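Local coordinates for protein periplasmic beta-glucosidase (Pseudomonas aeruginosa, PDB 6R5T) that probably hydrolyses terminal, non-reducing beta-D-glucosyl residues in the periplasm, releasing beta-D-glucose, as a family 3 glycoside hydrolase, and is captured here with lactose bound, at residues K249-S254 with G282-M287; A278-V283 with Q307-R312; P512-L517 with A532-E537. The protein carries 1 engineered substitution. One frame throughout, in Å; residues are numbered along the deposited sequence. Where two conformers were deposited one is given.

Interactions 1 and 2 belong to the N-terminal TIM-barrel domain and are close neighbours, their centres about 9 Å apart. They share Gly282 and Val283, where helix 271-281 ends and the chain runs on into strand 286-287: interaction 2 packs that turn against helix 307-323, and interaction 1 ties the chain beyond it to strand 251-253. The salt bridge between Asp284 and Arg312 connects the two directly. Interaction 3 comes later in the chain, in the mixed sheet of the C-terminal domain. Its centre lies about 46 Å from that of interaction 1 and 54 Å from that of interaction 2, so it lies in a separate domain, on the opposite side of the chain's centre.

Interaction 1 (K249-S254 with G282-M287); sequences KGLTIS and GVDMNM
Thr252 holds OG1 in the crowded position between its backbone N and carbonyl carbon (chi1 56°), and Ser254 OG occupies the same sector (chi1 87°); both hydroxyls thereby meet the backbone of 282-287. Thr252 OG1 donates to Gly282 O at 2.6 Å, in the carbonyl plane on a lone pair, and accepts from Asp284 N at 2.9 Å. Asp284 CG, anti to its own carbonyl carbon, brings the carboxylate back to the strand, where Thr252 N reaches Asp284 OD2 at 3.1 Å along an almost straight N-H that arrives from above the carboxylate plane. Two backbone bonds bracket the Ile253-Met285 bridge: Met285 N meets Thr252 O nearly along the C=O axis at 3.0 Å, and Ser254 N meets Met285 O at 2.8 Å. Beyond them, Met287 N donates to Ser254 OG at 2.9 Å. Leu251 crosses Asp284 obliquely, its CD1 lying 3.7 Å from Asp284 CB.

The bridged strands are the seventh and eighth of the TIM barrel, and their junction closes it. Ser254 leads into Asn255, probably the engineered residue at the place of the family's catalytic aspartate; with Met287 it lines the glycan pocket. The hydroxyls extend the bonding on either side of the single bridge. The buried charge of Asp284 is probably balanced by its OD1 salt bridge to Arg312; at OD2, Asp316 and a weak, long Arg243 pair act oppositely, leaving any ionisation shift uncertain.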
ATOM      1  N   LYS A 249      28.891   6.514 -16.379  1.00 18.35           N
ATOM      2  CA  LYS A 249      29.865   7.581 -16.750  1.00 21.10           C
ATOM      3  C   LYS A 249      29.182   8.798 -17.366  1.00 19.68           C
ATOM      4  O   LYS A 249      29.885   9.682 -17.873  1.00 23.21           O
ATOM      5  CB  LYS A 249      30.866   7.040 -17.767  1.00 23.69           C
ATOM      6  CG  LYS A 249      31.583   5.789 -17.318  1.00 29.12           C
ATOM      7  CD  LYS A 249      32.427   6.032 -16.115  1.00 38.49           C
ATOM      8  CE  LYS A 249      33.909   5.861 -16.410  1.00 46.92           C
ATOM      9  NZ  LYS A 249      34.750   6.513 -15.375  1.00 50.46           N
ATOM     10  N   GLY A 250      27.848   8.859 -17.385  1.00 16.12           N
ATOM     11  CA  GLY A 250      27.091   9.861 -18.117  1.00 15.99           C
ATOM     12  C   GLY A 250      26.606  10.982 -17.219  1.00 15.42           C
ATOM     13  O   GLY A 250      27.240  11.311 -16.175  1.00 18.27           O
ATOM     14  N   LEU A 251      25.526  11.604 -17.651  1.00 14.44           N
ATOM     15  CA  LEU A 251      25.000  12.858 -17.120  1.00 14.89           C
ATOM     16  C   LEU A 251      23.792  12.579 -16.203  1.00 15.55           C
ATOM     17  O   LEU A 251      22.829  11.881 -16.652  1.00 15.69           O
ATOM     18  CB  LEU A 251      24.574  13.710 -18.308  1.00 14.92           C
ATOM     19  CG  LEU A 251      23.968  15.058 -17.974  1.00 15.58           C
ATOM     20  CD1 LEU A 251      24.985  15.926 -17.262  1.00 16.67           C
ATOM     21  CD2 LEU A 251      23.454  15.737 -19.239  1.00 16.73           C
ATOM     22  N   THR A 252      23.795  13.117 -14.998  1.00 13.81           N
ATOM     23  CA  THR A 252      22.567  13.103 -14.165  1.00 15.28           C
ATOM     24  C   THR A 252      21.816  14.418 -14.312  1.00 16.07           C
ATOM     25  O   THR A 252      22.418  15.528 -14.219  1.00 17.64           O
ATOM     26  CB  THR A 252      22.901  12.766 -12.723  1.00 17.42           C
ATOM     27  OG1 THR A 252      23.879  13.705 -12.263  1.00 18.32           O
ATOM     28  CG2 THR A 252      23.456  11.364 -12.568  1.00 15.48           C
ATOM     29  N   ILE A 253      20.512  14.356 -14.470  1.00 13.52           N
ATOM     30  CA  ILE A 253      19.670  15.536 -14.681  1.00 14.93           C
ATOM     31  C   ILE A 253      18.621  15.540 -13.582  1.00 16.79           C
ATOM     32  O   ILE A 253      17.939  14.525 -13.422  1.00 14.89           O
ATOM     33  CB  ILE A 253      19.014  15.513 -16.065  1.00 15.59           C
ATOM     34  CG1 ILE A 253      20.057  15.311 -17.156  1.00 18.21           C
ATOM     35  CG2 ILE A 253      18.147  16.739 -16.257  1.00 16.76           C
ATOM     36  CD1 ILE A 253      19.496  15.227 -18.553  1.00 18.76           C
ATOM     37  N   SER A 254      18.464  16.669 -12.906  1.00 16.24           N
ATOM     38  CA  SER A 254      17.378  16.835 -11.925  1.00 17.24           C
ATOM     39  C   SER A 254      16.047  16.847 -12.659  1.00 17.57           C
ATOM     40  O   SER A 254      15.912  17.150 -13.860  1.00 19.03           O
ATOM     41  CB  SER A 254      17.544  18.079 -11.115  1.00 19.09           C
ATOM     42  OG  SER A 254      16.935  19.158 -11.795  1.00 17.42           O
ATOM     43  N   GLY A 282      25.188  14.263  -6.270  1.00 15.82           N
ATOM     44  CA  GLY A 282      25.552  13.791  -7.609  1.00 15.45           C
ATOM     45  C   GLY A 282      24.607  14.245  -8.699  1.00 14.45           C
ATOM     46  O   GLY A 282      24.663  13.632  -9.781  1.00 17.57           O
ATOM     47  N   VAL A 283      23.830  15.309  -8.490  1.00 14.24           N
ATOM     48  CA  VAL A 283      22.974  15.871  -9.566  1.00 14.03           C
ATOM     49  C   VAL A 283      23.819  16.848 -10.395  1.00 15.75           C
ATOM     50  O   VAL A 283      24.351  17.801  -9.794  1.00 16.78           O
ATOM     51  CB  VAL A 283      21.749  16.564  -8.985  1.00 15.48           C
ATOM     52  CG1 VAL A 283      20.972  17.244 -10.078  1.00 17.08           C
ATOM     53  CG2 VAL A 283      20.871  15.586  -8.223  1.00 15.07           C
ATOM     54  N   ASP A 284      23.989  16.574 -11.675  1.00 13.91           N
ATOM     55  CA  ASP A 284      24.878  17.405 -12.538  1.00 15.25           C
ATOM     56  C   ASP A 284      24.136  18.610 -13.087  1.00 17.11           C
ATOM     57  O   ASP A 284      24.682  19.742 -13.071  1.00 17.02           O
ATOM     58  CB  ASP A 284      25.440  16.599 -13.701  1.00 15.08           C
ATOM     59  CG  ASP A 284      26.343  15.458 -13.313  1.00 16.60           C
ATOM     60  OD1 ASP A 284      26.967  15.473 -12.174  1.00 17.69           O
ATOM     61  OD2 ASP A 284      26.449  14.547 -14.130  1.00 17.69           O
ATOM     62  N   MET A 285      22.936  18.405 -13.591  1.00 16.68           N
ATOM     63  CA  MET A 285      22.262  19.450 -14.370  1.00 16.68           C
ATOM     64  C   MET A 285      20.952  19.780 -13.658  1.00 18.56           C
ATOM     65  O   MET A 285      20.201  18.865 -13.160  1.00 17.43           O
ATOM     66  CB  MET A 285      22.113  18.979 -15.818  1.00 17.74           C
ATOM     67  CG  MET A 285      21.225  19.790 -16.649  1.00 18.29           C
ATOM     68  SD  MET A 285      21.585  19.325 -18.404  1.00 19.94           S
ATOM     69  CE  MET A 285      22.616  20.724 -18.890  1.00 18.52           C
ATOM     70  N   ASN A 286      20.706  21.067 -13.533  1.00 16.62           N
ATOM     71  CA  ASN A 286      19.598  21.667 -12.758  1.00 17.10           C
ATOM     72  C   ASN A 286      18.491  22.114 -13.700  1.00 18.11           C
ATOM     73  O   ASN A 286      18.686  23.074 -14.479  1.00 17.95           O
ATOM     74  CB  ASN A 286      20.215  22.806 -11.954  1.00 19.07           C
ATOM     75  CG  ASN A 286      19.288  23.701 -11.171  1.00 20.10           C
ATOM     76  OD1 ASN A 286      19.604  24.907 -11.061  1.00 22.06           O
ATOM     77  ND2 ASN A 286      18.229  23.135 -10.595  1.00 17.14           N
ATOM     78  N   MET A 287      17.350  21.437 -13.620  1.00 18.08           N
ATOM     79  CA  MET A 287      16.190  21.726 -14.503  1.00 18.71           C
ATOM     80  C   MET A 287      15.342  22.844 -13.917  1.00 19.95           C
ATOM     81  O   MET A 287      14.742  22.701 -12.816  1.00 19.95           O
ATOM     82  CB  MET A 287      15.385  20.449 -14.773  1.00 19.78           C
ATOM     83  CG  MET A 287      14.293  20.587 -15.775  1.00 22.80           C
ATOM     84  SD  MET A 287      13.573  18.901 -16.027  1.00 26.85           S
ATOM     85  CE  MET A 287      13.194  18.906 -17.772  1.00 27.97           C
TER

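Interaction 2 (A278-V283 with Q307-R312); sequences AIQAGV and QADIDR
The tight, buried part of the contact lies at Ile279, Ile310 and Gly282. The tip of Ile279 crosses Ile310 obliquely, with CD1 of Ile279 4.0 Å from CD1 of Ile310, a small buried apolar patch beside the guanidinium of Arg312. Gly282 CA lies 3.5 Å above one guanidinium face, offset toward the rim, while Asp309 O stands off the opposite face.

The Arg312 side chain, Gln280 and Asp309 lie toward the partly exposed side. Arg312 leaves its helix with CG anti to the backbone N (chi1 178°) and bends at chi3 (84°), which brings the guanidinium end-on to the last turn of helix 271-281. NH1 and NH2 of Arg312 share one acceptor, Ile279 O, at 3.0 and 3.2 Å; it lies near the guanidinium plane and orients that end of the group, while a salt bridge from NH2 to Asp284 OD1 helps to hold it. The aliphatic part of Gln280 crosses the Asp309 carboxylate, CG of Gln280 lying 3.7 Å from OD2 of Asp309, and that oxygen accepts the backbone N of Asp306.

The bonds to Ile279 O put the Arg312 charge at a helix C-terminus, probably favourably. The helix ends in a Schellman motif, with Gly282 as C-prime residue at positive phi and Val283 N bonded to Ala278 O at 3.0 Å. Both helices belong to the outer layer of the TIM barrel, and this is its adjacent-helix packing.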
ATOM      1  N   ALA A 278      22.025  18.921  -3.482  1.00 13.68           N
ATOM      2  CA  ALA A 278      21.843  18.310  -4.819  1.00 13.73           C
ATOM      3  C   ALA A 278      23.194  18.101  -5.513  1.00 13.42           C
ATOM      4  O   ALA A 278      23.467  17.026  -6.011  1.00 15.52           O
ATOM      5  CB  ALA A 278      20.934  19.167  -5.637  1.00 14.23           C
ATOM      6  N   ILE A 279      24.062  19.107  -5.545  1.00 14.77           N
ATOM      7  CA  ILE A 279      25.312  18.951  -6.330  1.00 15.85           C
ATOM      8  C   ILE A 279      26.214  17.931  -5.633  1.00 15.24           C
ATOM      9  O   ILE A 279      26.824  17.109  -6.329  1.00 17.21           O
ATOM     10  CB  ILE A 279      26.011  20.301  -6.627  1.00 17.11           C
ATOM     11  CG1 ILE A 279      26.972  20.046  -7.807  1.00 20.55           C
ATOM     12  CG2 ILE A 279      26.638  20.883  -5.375  1.00 16.92           C
ATOM     13  CD1 ILE A 279      27.483  21.233  -8.545  1.00 22.54           C
ATOM     14  N   GLN A 280      26.255  17.919  -4.305  1.00 14.29           N
ATOM     15  CA  GLN A 280      27.147  16.974  -3.587  1.00 16.70           C
ATOM     16  C   GLN A 280      26.571  15.554  -3.641  1.00 16.75           C
ATOM     17  O   GLN A 280      27.369  14.577  -3.627  1.00 18.39           O
ATOM     18  CB  GLN A 280      27.436  17.482  -2.184  1.00 19.64           C
ATOM     19  CG  GLN A 280      28.233  18.786  -2.237  1.00 22.77           C
ATOM     20  CD  GLN A 280      29.113  18.974  -1.025  1.00 25.73           C
ATOM     21  OE1 GLN A 280      30.345  19.161  -1.172  1.00 29.80           O
ATOM     22  NE2 GLN A 280      28.486  18.955   0.144  1.00 21.57           N
ATOM     23  N   ALA A 281      25.262  15.407  -3.776  1.00 15.29           N
ATOM     24  CA  ALA A 281      24.663  14.078  -3.922  1.00 16.01           C
ATOM     25  C   ALA A 281      25.004  13.441  -5.255  1.00 15.65           C
ATOM     26  O   ALA A 281      25.156  12.215  -5.311  1.00 17.20           O
ATOM     27  CB  ALA A 281      23.176  14.152  -3.699  1.00 16.06           C
ATOM     28  N   GLY A 282      25.188  14.263  -6.270  1.00 15.82           N
ATOM     29  CA  GLY A 282      25.552  13.791  -7.609  1.00 15.45           C
ATOM     30  C   GLY A 282      24.607  14.245  -8.699  1.00 14.45           C
ATOM     31  O   GLY A 282      24.663  13.632  -9.781  1.00 17.57           O
ATOM     32  N   VAL A 283      23.830  15.309  -8.490  1.00 14.24           N
ATOM     33  CA  VAL A 283      22.974  15.871  -9.566  1.00 14.03           C
ATOM     34  C   VAL A 283      23.819  16.848 -10.395  1.00 15.75           C
ATOM     35  O   VAL A 283      24.351  17.801  -9.794  1.00 16.78           O
ATOM     36  CB  VAL A 283      21.749  16.564  -8.985  1.00 15.48           C
ATOM     37  CG1 VAL A 283      20.972  17.244 -10.078  1.00 17.08           C
ATOM     38  CG2 VAL A 283      20.871  15.586  -8.223  1.00 15.07           C
ATOM     39  N   GLN A 307      35.532  22.624  -5.538  1.00 19.36           N
ATOM     40  CA  GLN A 307      35.690  22.851  -6.990  1.00 19.60           C
ATOM     41  C   GLN A 307      35.407  21.548  -7.760  1.00 19.51           C
ATOM     42  O   GLN A 307      34.783  21.605  -8.850  1.00 19.91           O
ATOM     43  CB  GLN A 307      37.084  23.399  -7.292  1.00 20.89           C
ATOM     44  CG  GLN A 307      37.355  23.633  -8.765  1.00 20.03           C
ATOM     45  CD  GLN A 307      36.530  24.786  -9.288  1.00 21.37           C
ATOM     46  OE1 GLN A 307      36.506  25.855  -8.666  1.00 21.23           O
ATOM     47  NE2 GLN A 307      35.827  24.587 -10.402  1.00 19.21           N
ATOM     48  N   ALA A 308      35.854  20.403  -7.252  1.00 21.47           N
ATOM     49  CA  ALA A 308      35.632  19.077  -7.872  1.00 23.25           C
ATOM     50  C   ALA A 308      34.119  18.803  -8.086  1.00 19.19           C
ATOM     51  O   ALA A 308      33.791  18.114  -9.069  1.00 20.41           O
ATOM     52  CB  ALA A 308      36.254  18.003  -7.028  1.00 25.40           C
ATOM     53  N   ASP A 309      33.229  19.339  -7.266  1.00 21.12           N
ATOM     54  CA  ASP A 309      31.750  19.155  -7.434  1.00 20.71           C
ATOM     55  C   ASP A 309      31.309  19.862  -8.731  1.00 20.54           C
ATOM     56  O   ASP A 309      30.603  19.268  -9.597  1.00 18.42           O
ATOM     57  CB  ASP A 309      30.988  19.708  -6.230  1.00 22.80           C
ATOM     58  CG  ASP A 309      31.241  18.959  -4.936  1.00 25.62           C
ATOM     59  OD1 ASP A 309      31.257  17.711  -5.017  1.00 26.49           O
ATOM     60  OD2 ASP A 309      31.420  19.630  -3.858  1.00 24.68           O
ATOM     61  N   ILE A 310      31.757  21.107  -8.950  1.00 18.69           N
ATOM     62  CA  ILE A 310      31.445  21.863 -10.197  0.50 18.79           C
ATOM     63  C   ILE A 310      32.107  21.149 -11.375  1.00 17.60           C
ATOM     64  O   ILE A 310      31.487  21.001 -12.435  1.00 17.02           O
ATOM     65  CB  ILE A 310      31.959  23.309 -10.082  0.50 18.74           C
ATOM     66  CG1 ILE A 310      31.347  24.035  -8.884  0.50 19.88           C
ATOM     67  CG2 ILE A 310      31.769  24.062 -11.383  0.50 19.70           C
ATOM     68  CD1 ILE A 310      29.917  24.399  -9.091  0.50 21.48           C
ATOM     69  N   ASP A 311      33.365  20.757 -11.203  1.00 16.87           N
ATOM     70  CA  ASP A 311      34.110  20.159 -12.328  1.00 17.53           C
ATOM     71  C   ASP A 311      33.453  18.850 -12.774  1.00 17.45           C
ATOM     72  O   ASP A 311      33.450  18.582 -13.993  1.00 18.72           O
ATOM     73  CB  ASP A 311      35.578  19.954 -11.983  1.00 20.31           C
ATOM     74  CG  ASP A 311      36.373  21.257 -11.923  1.00 22.28           C
ATOM     75  OD1 ASP A 311      35.846  22.293 -12.367  1.00 20.99           O
ATOM     76  OD2 ASP A 311      37.533  21.195 -11.416  1.00 24.69           O
ATOM     77  N   ARG A 312      32.972  18.041 -11.829  1.00 17.14           N
ATOM     78  CA  ARG A 312      32.374  16.715 -12.144  1.00 20.32           C
ATOM     79  C   ARG A 312      31.146  16.971 -13.002  1.00 17.31           C
ATOM     80  O   ARG A 312      31.004  16.332 -14.052  1.00 18.77           O
ATOM     81  CB  ARG A 312      31.963  16.017 -10.848  1.00 21.79           C
ATOM     82  CG  ARG A 312      31.283  14.672 -11.059  1.00 27.46           C
ATOM     83  CD  ARG A 312      30.402  14.359  -9.849  1.00 29.75           C
ATOM     84  NE  ARG A 312      29.095  15.032 -10.042  1.00 32.22           N
ATOM     85  CZ  ARG A 312      28.475  15.780  -9.133  1.00 32.45           C
ATOM     86  NH1 ARG A 312      29.037  15.978  -7.935  1.00 32.92           N
ATOM     87  NH2 ARG A 312      27.296  16.313  -9.428  1.00 23.14           N
TER

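Interaction 3 (P512-L517 with A532-E537); sequences PLVLVL and ADAILE
Leu513 O is the best-held polar atom, gripped by two consecutive backbone N-H groups: Asp533 N at 2.8 Å and Ala534 N at 3.3 Å, both in its carbonyl plane. Asp533 has helical backbone angles just before strand 534-537 begins, which turns the two N-H groups toward the same acceptor. The Asp533 side chain completes the arrangement. Its CG is anti to the carbonyl carbon (chi1 -63°), and OD2 of Asp533 accepts Leu513 N at 2.8 Å on its anti lone pair, so one residue satisfies both the N-H and the C=O of Leu513. The other oxygen, OD1, forms a salt bridge with Arg369.

From there the strands run parallel, 12° apart, in a regular ladder. Leu515 N donates to Ala534 O at 2.8 Å from above the carbonyl plane, Leu536 N meets Leu515 O at 2.8 Å nearly along the C=O axis, and Leu517 N reaches Leu536 O at 2.9 Å along an almost straight N-H.

Val514, Val516, Ala534 and Leu536 occupy one face of this pair; Leu515, Leu517, Ile535 and Glu537 occupy the other. On the latter, Leu515 CG rests 3.7 Å from Ala532 CB, and the Leu517 and Ile535 side chains cross obliquely, with Leu517 CD1 3.7 Å from Ile535 CG2. Glu537 bends at chi2 (67°), and its carboxylate is held by Asn519 through OE1 and by the backbone N of Trp539 through OE2.

The two strands and helix 526-531 between them form a beta-alpha-beta crossover in the mixed sheet of the C-terminal domain. Strand 513-518 pairs on its far edge with strand 472-478, strand 534-537 pairs with the antiparallel strand 364-368, and helix 545-553 packs over the Val514-Leu536 face.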
ATOM      1  N   PRO A 512     -25.906  -7.426 -29.316  1.00 21.77           N
ATOM      2  CA  PRO A 512     -24.544  -7.861 -29.008  1.00 19.36           C
ATOM      3  C   PRO A 512     -23.697  -6.631 -28.632  1.00 19.02           C
ATOM      4  O   PRO A 512     -23.816  -5.619 -29.310  1.00 19.74           O
ATOM      5  CB  PRO A 512     -24.059  -8.521 -30.291  1.00 21.18           C
ATOM      6  CG  PRO A 512     -25.332  -8.998 -30.955  1.00 24.67           C
ATOM      7  CD  PRO A 512     -26.367  -7.950 -30.618  1.00 21.13           C
ATOM      8  N   LEU A 513     -22.940  -6.726 -27.541  1.00 17.88           N
ATOM      9  CA  LEU A 513     -22.233  -5.546 -26.996  1.00 17.15           C
ATOM     10  C   LEU A 513     -20.732  -5.811 -27.012  1.00 16.83           C
ATOM     11  O   LEU A 513     -20.280  -6.696 -26.227  1.00 16.68           O
ATOM     12  CB  LEU A 513     -22.747  -5.281 -25.596  1.00 17.96           C
ATOM     13  CG  LEU A 513     -22.115  -4.137 -24.818  1.00 18.90           C
ATOM     14  CD1 LEU A 513     -22.239  -2.803 -25.554  1.00 20.46           C
ATOM     15  CD2 LEU A 513     -22.685  -4.036 -23.407  1.00 19.96           C
ATOM     16  N   VAL A 514     -20.009  -5.064 -27.826  1.00 15.87           N
ATOM     17  CA  VAL A 514     -18.539  -5.158 -27.945  1.00 15.08           C
ATOM     18  C   VAL A 514     -17.970  -3.942 -27.209  1.00 16.45           C
ATOM     19  O   VAL A 514     -18.321  -2.838 -27.559  1.00 15.57           O
ATOM     20  CB  VAL A 514     -18.045  -5.166 -29.399  1.00 15.50           C
ATOM     21  CG1 VAL A 514     -16.540  -5.139 -29.465  1.00 18.00           C
ATOM     22  CG2 VAL A 514     -18.576  -6.345 -30.185  1.00 17.39           C
ATOM     23  N   LEU A 515     -17.130  -4.160 -26.191  1.00 14.58           N
ATOM     24  CA  LEU A 515     -16.480  -3.024 -25.520  1.00 14.94           C
ATOM     25  C   LEU A 515     -15.096  -2.822 -26.087  1.00 15.44           C
ATOM     26  O   LEU A 515     -14.290  -3.764 -26.130  1.00 15.78           O
ATOM     27  CB  LEU A 515     -16.348  -3.301 -24.028  1.00 16.95           C
ATOM     28  CG  LEU A 515     -17.584  -3.498 -23.212  1.00 19.14           C
ATOM     29  CD1 LEU A 515     -17.203  -3.358 -21.753  1.00 20.04           C
ATOM     30  CD2 LEU A 515     -18.697  -2.556 -23.611  1.00 21.92           C
ATOM     31  N   VAL A 516     -14.848  -1.606 -26.534  1.00 13.33           N
ATOM     32  CA  VAL A 516     -13.512  -1.139 -26.932  1.00 14.00           C
ATOM     33  C   VAL A 516     -13.038  -0.197 -25.832  1.00 13.58           C
ATOM     34  O   VAL A 516     -13.605   0.878 -25.642  1.00 14.77           O
ATOM     35  CB  VAL A 516     -13.519  -0.456 -28.317  1.00 15.21           C
ATOM     36  CG1 VAL A 516     -12.163   0.141 -28.597  1.00 15.91           C
ATOM     37  CG2 VAL A 516     -13.939  -1.404 -29.413  1.00 15.61           C
ATOM     38  N   LEU A 517     -12.077  -0.653 -25.035  1.00 13.31           N
ATOM     39  CA  LEU A 517     -11.666   0.066 -23.820  1.00 12.44           C
ATOM     40  C   LEU A 517     -10.445   0.926 -24.151  1.00 12.55           C
ATOM     41  O   LEU A 517      -9.475   0.405 -24.766  1.00 13.56           O
ATOM     42  CB  LEU A 517     -11.218  -0.965 -22.790  1.00 13.32           C
ATOM     43  CG  LEU A 517     -12.247  -1.913 -22.201  1.00 17.01           C
ATOM     44  CD1 LEU A 517     -11.548  -2.727 -21.101  1.00 17.97           C
ATOM     45  CD2 LEU A 517     -13.458  -1.170 -21.683  1.00 19.84           C
ATOM     46  N   ALA A 532     -20.537  -7.955 -20.916  1.00 15.00           N
ATOM     47  CA  ALA A 532     -20.208  -7.608 -22.313  1.00 16.68           C
ATOM     48  C   ALA A 532     -20.111  -8.891 -23.122  1.00 15.99           C
ATOM     49  O   ALA A 532     -19.734  -9.934 -22.569  1.00 18.99           O
ATOM     50  CB  ALA A 532     -18.925  -6.842 -22.434  1.00 18.66           C
ATOM     51  N   ASP A 533     -20.358  -8.832 -24.416  1.00 15.73           N
ATOM     52  CA  ASP A 533     -20.170 -10.048 -25.235  1.00 17.36           C
ATOM     53  C   ASP A 533     -18.719 -10.148 -25.689  1.00 16.94           C
ATOM     54  O   ASP A 533     -18.253 -11.239 -25.883  1.00 18.52           O
ATOM     55  CB  ASP A 533     -21.134 -10.053 -26.407  1.00 19.82           C
ATOM     56  CG  ASP A 533     -22.566 -10.091 -25.880  1.00 24.59           C
ATOM     57  OD1 ASP A 533     -22.889 -11.029 -25.107  1.00 26.58           O
ATOM     58  OD2 ASP A 533     -23.319  -9.123 -26.107  1.00 22.14           O
ATOM     59  N   ALA A 534     -18.014  -9.025 -25.887  1.00 15.06           N
ATOM     60  CA  ALA A 534     -16.579  -9.091 -26.186  1.00 13.36           C
ATOM     61  C   ALA A 534     -15.931  -7.850 -25.594  1.00 13.24           C
ATOM     62  O   ALA A 534     -16.627  -6.818 -25.439  1.00 14.60           O
ATOM     63  CB  ALA A 534     -16.265  -9.191 -27.652  1.00 13.96           C
ATOM     64  N   ILE A 535     -14.664  -7.951 -25.237  1.00 12.69           N
ATOM     65  CA  ILE A 535     -13.922  -6.808 -24.621  1.00 12.79           C
ATOM     66  C   ILE A 535     -12.533  -6.763 -25.228  1.00 12.61           C
ATOM     67  O   ILE A 535     -11.843  -7.769 -25.172  1.00 13.02           O
ATOM     68  CB  ILE A 535     -13.788  -6.968 -23.100  1.00 13.33           C
ATOM     69  CG1 ILE A 535     -15.119  -7.100 -22.385  1.00 13.38           C
ATOM     70  CG2 ILE A 535     -12.984  -5.810 -22.508  1.00 13.64           C
ATOM     71  CD1 ILE A 535     -15.011  -7.441 -20.939  1.00 13.64           C
ATOM     72  N   LEU A 536     -12.186  -5.627 -25.816  1.00 12.84           N
ATOM     73  CA  LEU A 536     -10.865  -5.414 -26.431  1.00 12.68           C
ATOM     74  C   LEU A 536     -10.212  -4.252 -25.680  1.00 12.82           C
ATOM     75  O   LEU A 536     -10.726  -3.150 -25.670  1.00 13.61           O
ATOM     76  CB  LEU A 536     -10.991  -5.096 -27.915  1.00 13.10           C
ATOM     77  CG  LEU A 536      -9.691  -4.925 -28.681  1.00 13.50           C
ATOM     78  CD1 LEU A 536      -8.916  -6.269 -28.702  1.00 13.84           C
ATOM     79  CD2 LEU A 536      -9.942  -4.360 -30.086  1.00 14.77           C
ATOM     80  N   GLU A 537      -9.092  -4.541 -25.038  1.00 11.73           N
ATOM     81  CA  GLU A 537      -8.263  -3.526 -24.356  1.00 12.67           C
ATOM     82  C   GLU A 537      -7.386  -2.830 -25.399  1.00 13.64           C
ATOM     83  O   GLU A 537      -6.564  -3.536 -26.028  1.00 12.43           O
ATOM     84  CB  GLU A 537      -7.455  -4.228 -23.274  1.00 12.64           C
ATOM     85  CG  GLU A 537      -6.371  -3.350 -22.666  1.00 13.26           C
ATOM     86  CD  GLU A 537      -6.962  -2.213 -21.892  1.00 14.02           C
ATOM     87  OE1 GLU A 537      -7.183  -2.394 -20.670  1.00 15.53           O
ATOM     88  OE2 GLU A 537      -7.245  -1.140 -22.497  1.00 13.09           O
TER